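Local coordinates for heat shock protein-related protein (Deinococcus radiodurans, PDB 4FEI), which is a bacterial small heat shock protein of the alpha-crystallin family that probably binds unfolding proteins under stress and limits their aggregation, at the interface of chains A and B. Residues are numbered along the deposited sequence; one frame, centred on the assembly and turned at random. Chains: chain A/B, Heat shock protein-related protein.

Contact 1: the interface of chains A and B. Residues chain A 11-13, 18, 70-71; chain B 52-54.
Strand 9-14 of chain A meets the short stretch 52-54 of chain B, which reaches over from its own domain and runs antiparallel to it; the loop residues A:Pro70 and A:Glu71 and strand 17-23, through A:Leu18, complete the surface on the chain A side. A:Arg12 and B:Leu53 form the bridge pair of this small intermolecular sheet. On one side of that pair the amide of B:Leu54 donates to the carbonyl O of A:Trp11, with N and O 2.8 Å apart; on the other the amide N of A:Asp13 donates to the carbonyl O of B:His52, also over 2.8 Å. Both bonds are nearly straight, although B:His52 is poorly ordered as a residue, which tempers the detail of its bond.

Between the two chains the side-chain packing centres on B:Leu54. Its methyl CD2 points at the methyl CD1 of A:Leu18, 3.6 Å away, and the two leucines cross at about a right angle, tip to tip. The other branch, CD1, rests against the methylene CB of A:Asp13 at 3.7 Å. A:Asp13 holds its carboxylate carbon CG anti to the backbone N (chi1 176°), which turns the carboxylate away beside the carbonyl carbon and leaves CB toward the leucine. The chain of A:Glu71 bends at chi2 and brings its carboxylate OE2 to 4.0 Å from CD2 of B:Leu54, again crossing the leucine at about a right angle.

Behind this layer, A:Pro70 lays its CD over the centre of one face of the A:Trp11 indole, 3.5 Å above the plane, which helps hold the indole within chain A; toward B:Leu54 it is the CB of A:Trp11 that approaches. The imidazole of B:His52 is not in contact with the carboxylate of A:Asp13.

The site lies on the sheet of the chain A alpha-crystallin domain, where the partner's segment extends the edge at strand 9-14.

Contact 2: the interface of chains A and B. Residues chain A 52-57; chain B 9-11.
A:Arg55 and B:Trp11 lie alongside one another, pointing the same way, where segment 52-57 of one alpha-crystallin domain pairs with strand 9-14 of the other, as is typical of strand-swapped bacterial small heat shock protein dimers. The guanidinium stands almost perpendicular to the indole, the planes 85° apart. NH1 of A:Arg55 comes in on a slant, from above the ring plane and outward of the CD1-NE1 bond, 3.4 Å from NE1 of B:Trp11, a contact between two N-H groups and not a hydrogen bond. Further back, CB of the arginine packs 4.0 Å from CD1 of B:Trp11. The arginine chain runs extended from CG to NE, which carries its tip out along the tryptophan. B:Trp11 turns CG anti to its own carbonyl carbon (chi1 -73°), which lays the indole alongside the arginine. At the backbone of the pair, the amide N of B:Trp11 donates to the carbonyl O of A:Arg55 at 3.0 Å.

Farther along, the side chains of B:Asp10 and A:Glu57 each reach across to a backbone amide of the other chain. The carboxylate OD1 of B:Asp10 accepts from the amide N of A:Glu57 at 3.1 Å, met nearly along the C-O axis of the acid. A:Glu57 sends its extended chain the other way, and its OE1 takes the amide N of B:Ala9 at 3.1 Å, from above the carboxylate plane. The carboxylate oxygens OE1 of A:Glu57 and OD1 of B:Asp10 stand 6.7 Å apart, a separation that probably moderates the repulsion between like charges.

Close to the same aspartate carboxylate lies OG of A:Ser56, placed anti to the backbone N (chi1 -176°). A water bridges this OG and OD2 of B:Asp10, 2.7 Å from each, so both carboxylate oxygens have partners. CD1 of A:Leu53 packs against the aspartate as well, the two side chains crossing obliquely.

Contact 1: the interface of chains A and B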
loop_
_atom_site.group_PDB
_atom_site.type_symbol
_atom_site.label_atom_id
_atom_site.label_comp_id
_atom_site.label_asym_id
_atom_site.label_seq_id
_atom_site.Cartn_x
_atom_site.Cartn_y
_atom_site.Cartn_z
ATOM N N TRP A 11 12.364 8.861 0.977
ATOM C CA TRP A 11 13.798 8.672 1.137
ATOM C C TRP A 11 14.176 8.835 2.607
ATOM O O TRP A 11 13.924 9.857 3.223
ATOM C CB TRP A 11 14.562 9.683 0.294
ATOM C CG TRP A 11 14.493 9.353 -1.199
ATOM C CD1 TRP A 11 13.696 9.956 -2.140
ATOM C CD2 TRP A 11 15.270 8.363 -1.897
ATOM N NE1 TRP A 11 13.925 9.374 -3.390
ATOM C CE2 TRP A 11 14.875 8.392 -3.259
ATOM C CE3 TRP A 11 16.260 7.467 -1.507
ATOM C CZ2 TRP A 11 15.460 7.569 -4.234
ATOM C CZ3 TRP A 11 16.828 6.617 -2.472
ATOM C CH2 TRP A 11 16.423 6.675 -3.815
ATOM N N ARG A 12 14.740 7.786 3.178
ATOM C CA ARG A 12 15.150 7.820 4.584
ATOM C C ARG A 12 16.680 7.851 4.663
ATOM O O ARG A 12 17.375 7.126 3.938
ATOM C CB ARG A 12 14.587 6.605 5.338
ATOM C CG ARG A 12 15.079 6.461 6.799
ATOM C CD ARG A 12 14.488 5.214 7.451
ATOM N NE ARG A 12 14.758 3.958 6.715
ATOM C CZ ARG A 12 14.034 2.838 6.839
ATOM N NH1 ARG A 12 12.960 2.810 7.656
ATOM N NH2 ARG A 12 14.363 1.744 6.132
ATOM N N ASP A 13 17.181 8.731 5.519
ATOM C CA ASP A 13 18.586 8.826 5.782
ATOM C C ASP A 13 18.882 7.757 6.810
ATOM O O ASP A 13 18.470 7.868 7.951
ATOM C CB ASP A 13 18.887 10.221 6.330
ATOM C CG ASP A 13 20.339 10.408 6.740
ATOM O OD1 ASP A 13 21.196 9.558 6.392
ATOM O OD2 ASP A 13 20.617 11.428 7.432
ATOM N N LEU A 18 21.290 4.986 2.216
ATOM C CA LEU A 18 20.139 5.769 1.785
ATOM C C LEU A 18 19.029 4.761 1.434
ATOM O O LEU A 18 19.237 3.875 0.589
ATOM C CB LEU A 18 20.540 6.577 0.554
ATOM C CG LEU A 18 19.593 7.625 -0.004
ATOM C CD1 LEU A 18 19.274 8.727 1.047
ATOM C CD2 LEU A 18 20.206 8.239 -1.255
ATOM N N PRO A 70 18.529 11.748 -3.429
ATOM C CA PRO A 70 18.678 13.006 -2.652
ATOM C C PRO A 70 20.123 13.212 -2.252
ATOM O O PRO A 70 20.517 14.334 -1.928
ATOM C CB PRO A 70 17.834 12.751 -1.365
ATOM C CG PRO A 70 16.956 11.563 -1.705
ATOM C CD PRO A 70 17.734 10.735 -2.703
ATOM N N GLU A 71 20.883 12.111 -2.260
ATOM C CA GLU A 71 22.288 12.074 -1.848
ATOM C C GLU A 71 23.013 11.145 -2.818
ATOM O O GLU A 71 22.477 10.098 -3.159
ATOM C CB GLU A 71 22.354 11.473 -0.450
ATOM C CG GLU A 71 23.252 12.179 0.502
ATOM C CD GLU A 71 22.601 13.438 1.052
ATOM O OE1 GLU A 71 22.707 14.502 0.361
ATOM O OE2 GLU A 71 22.013 13.358 2.184
ATOM N N HIS B 52 14.013 9.956 10.161
ATOM C CA HIS B 52 15.076 10.635 9.378
ATOM C C HIS B 52 14.781 10.815 7.888
ATOM O O HIS B 52 15.578 10.437 7.015
ATOM C CB HIS B 52 16.423 9.939 9.584
ATOM C CG HIS B 52 16.806 9.773 11.025
ATOM N ND1 HIS B 52 17.591 10.688 11.702
ATOM C CD2 HIS B 52 16.532 8.788 11.908
ATOM C CE1 HIS B 52 17.778 10.276 12.942
ATOM N NE2 HIS B 52 17.135 9.129 13.095
ATOM N N LEU B 53 13.623 11.401 7.614
ATOM C CA LEU B 53 13.128 11.584 6.249
ATOM C C LEU B 53 13.876 12.698 5.506
ATOM O O LEU B 53 14.058 13.784 6.026
ATOM C CB LEU B 53 11.626 11.888 6.294
ATOM C CG LEU B 53 10.563 10.895 5.808
ATOM C CD1 LEU B 53 11.016 9.445 5.752
ATOM C CD2 LEU B 53 9.335 11.068 6.683
ATOM N N LEU B 54 14.286 12.407 4.285
ATOM C CA LEU B 54 14.920 13.377 3.402
ATOM C C LEU B 54 13.921 13.948 2.412
ATOM O O LEU B 54 13.951 15.160 2.125
ATOM C CB LEU B 54 16.090 12.731 2.686
ATOM C CG LEU B 54 17.549 12.954 3.150
ATOM C CD1 LEU B 54 17.788 13.344 4.590
ATOM C CD2 LEU B 54 18.403 11.728 2.734
#

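Contact 2: the interface of chains A and B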
loop_
_atom_site.group_PDB
_atom_site.type_symbol
_atom_site.label_atom_id
_atom_site.label_comp_id
_atom_site.label_asym_id
_atom_site.label_seq_id
_atom_site.Cartn_x
_atom_site.Cartn_y
_atom_site.Cartn_z
ATOM N N HIS A 52 -15.009 -7.011 -11.149
ATOM C CA HIS A 52 -16.392 -6.742 -10.685
ATOM C C HIS A 52 -16.527 -5.651 -9.622
ATOM O O HIS A 52 -17.129 -5.851 -8.555
ATOM C CB HIS A 52 -17.067 -8.036 -10.223
ATOM C CG HIS A 52 -17.020 -9.139 -11.238
ATOM N ND1 HIS A 52 -18.038 -9.366 -12.145
ATOM C CD2 HIS A 52 -16.091 -10.093 -11.470
ATOM C CE1 HIS A 52 -17.733 -10.407 -12.897
ATOM N NE2 HIS A 52 -16.550 -10.859 -12.514
ATOM N N LEU A 53 -15.958 -4.493 -9.933
ATOM C CA LEU A 53 -15.909 -3.358 -9.010
ATOM C C LEU A 53 -17.269 -2.662 -8.876
ATOM O O LEU A 53 -17.920 -2.362 -9.860
ATOM C CB LEU A 53 -14.847 -2.364 -9.491
ATOM C CG LEU A 53 -13.524 -2.137 -8.749
ATOM C CD1 LEU A 53 -13.104 -3.270 -7.826
ATOM C CD2 LEU A 53 -12.459 -1.831 -9.784
ATOM N N LEU A 54 -17.669 -2.403 -7.644
ATOM C CA LEU A 54 -18.883 -1.659 -7.336
ATOM C C LEU A 54 -18.568 -0.206 -7.025
ATOM O O LEU A 54 -19.313 0.698 -7.449
ATOM C CB LEU A 54 -19.611 -2.319 -6.182
ATOM C CG LEU A 54 -20.835 -3.236 -6.413
ATOM C CD1 LEU A 54 -20.978 -3.910 -7.757
ATOM C CD2 LEU A 54 -20.932 -4.251 -5.244
ATOM N N ARG A 55 -17.469 0.005 -6.300
ATOM C CA ARG A 55 -16.881 1.322 -6.056
ATOM C C ARG A 55 -15.383 1.172 -6.148
ATOM O O ARG A 55 -14.843 0.184 -5.646
ATOM C CB ARG A 55 -17.170 1.812 -4.635
ATOM C CG ARG A 55 -18.519 2.364 -4.398
ATOM C CD ARG A 55 -18.510 3.172 -3.098
ATOM N NE ARG A 55 -19.888 3.283 -2.603
ATOM C CZ ARG A 55 -20.276 2.923 -1.388
ATOM N NH1 ARG A 55 -19.387 2.450 -0.511
ATOM N NH2 ARG A 55 -21.535 3.073 -1.048
ATOM N N SER A 56 -14.697 2.178 -6.677
ATOM C CA SER A 56 -13.234 2.091 -6.794
ATOM C C SER A 56 -12.538 3.384 -6.360
ATOM O O SER A 56 -12.885 4.470 -6.850
ATOM C CB SER A 56 -12.862 1.750 -8.251
ATOM O OG SER A 56 -11.475 1.570 -8.407
ATOM N N GLU A 57 -11.565 3.273 -5.451
ATOM C CA GLU A 57 -10.627 4.381 -5.139
ATOM C C GLU A 57 -9.174 3.953 -5.449
ATOM O O GLU A 57 -8.292 4.806 -5.696
ATOM C CB GLU A 57 -10.705 4.771 -3.660
ATOM C CG GLU A 57 -12.023 5.328 -3.188
ATOM C CD GLU A 57 -12.046 5.522 -1.659
ATOM O OE1 GLU A 57 -10.981 5.359 -1.021
ATOM O OE2 GLU A 57 -13.133 5.833 -1.080
ATOM N N ALA B 9 -9.827 2.467 -0.939
ATOM C CA ALA B 9 -10.802 1.349 -0.716
ATOM C C ALA B 9 -11.575 0.962 -2.001
ATOM O O ALA B 9 -12.043 1.813 -2.742
ATOM C CB ALA B 9 -11.793 1.712 0.368
ATOM N N ASP B 10 -11.699 -0.331 -2.239
ATOM C CA ASP B 10 -12.523 -0.872 -3.308
ATOM C C ASP B 10 -13.622 -1.745 -2.703
ATOM O O ASP B 10 -13.415 -2.417 -1.701
ATOM C CB ASP B 10 -11.678 -1.792 -4.223
ATOM C CG ASP B 10 -10.828 -1.018 -5.232
ATOM O OD1 ASP B 10 -11.006 0.218 -5.346
ATOM O OD2 ASP B 10 -9.995 -1.660 -5.895
ATOM N N TRP B 11 -14.763 -1.767 -3.359
ATOM C CA TRP B 11 -15.796 -2.764 -3.121
ATOM C C TRP B 11 -15.921 -3.674 -4.339
ATOM O O TRP B 11 -16.165 -3.229 -5.448
ATOM C CB TRP B 11 -17.131 -2.087 -2.844
ATOM C CG TRP B 11 -17.169 -1.440 -1.458
ATOM C CD1 TRP B 11 -17.027 -0.107 -1.167
ATOM C CD2 TRP B 11 -17.384 -2.110 -0.203
ATOM N NE1 TRP B 11 -17.124 0.085 0.214
ATOM C CE2 TRP B 11 -17.332 -1.129 0.821
ATOM C CE3 TRP B 11 -17.624 -3.433 0.153
ATOM C CZ2 TRP B 11 -17.534 -1.436 2.175
ATOM C CZ3 TRP B 11 -17.796 -3.754 1.510
ATOM C CH2 TRP B 11 -17.747 -2.759 2.500
HETATM O O HOH W 1 -9.456 -0.108 -7.997
#

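The C-alpha centres of contact 1 and contact 2 lie about 34 Å apart. Both use strand 9-14 of one chain and the segment beginning at residue 52 of the other, with the chains exchanged. The bond from the amide N of residue 54 to the carbonyl O of residue 11 appears in both, once with each chain as donor; contact 1 adds the surface that receives B:Leu54, and contact 2 adds residues 55-57. Combined, they describe one reciprocal exchange that pairs the domains at two separated places; this deposited pair is probably the dimer from which small heat shock proteins of this family are built.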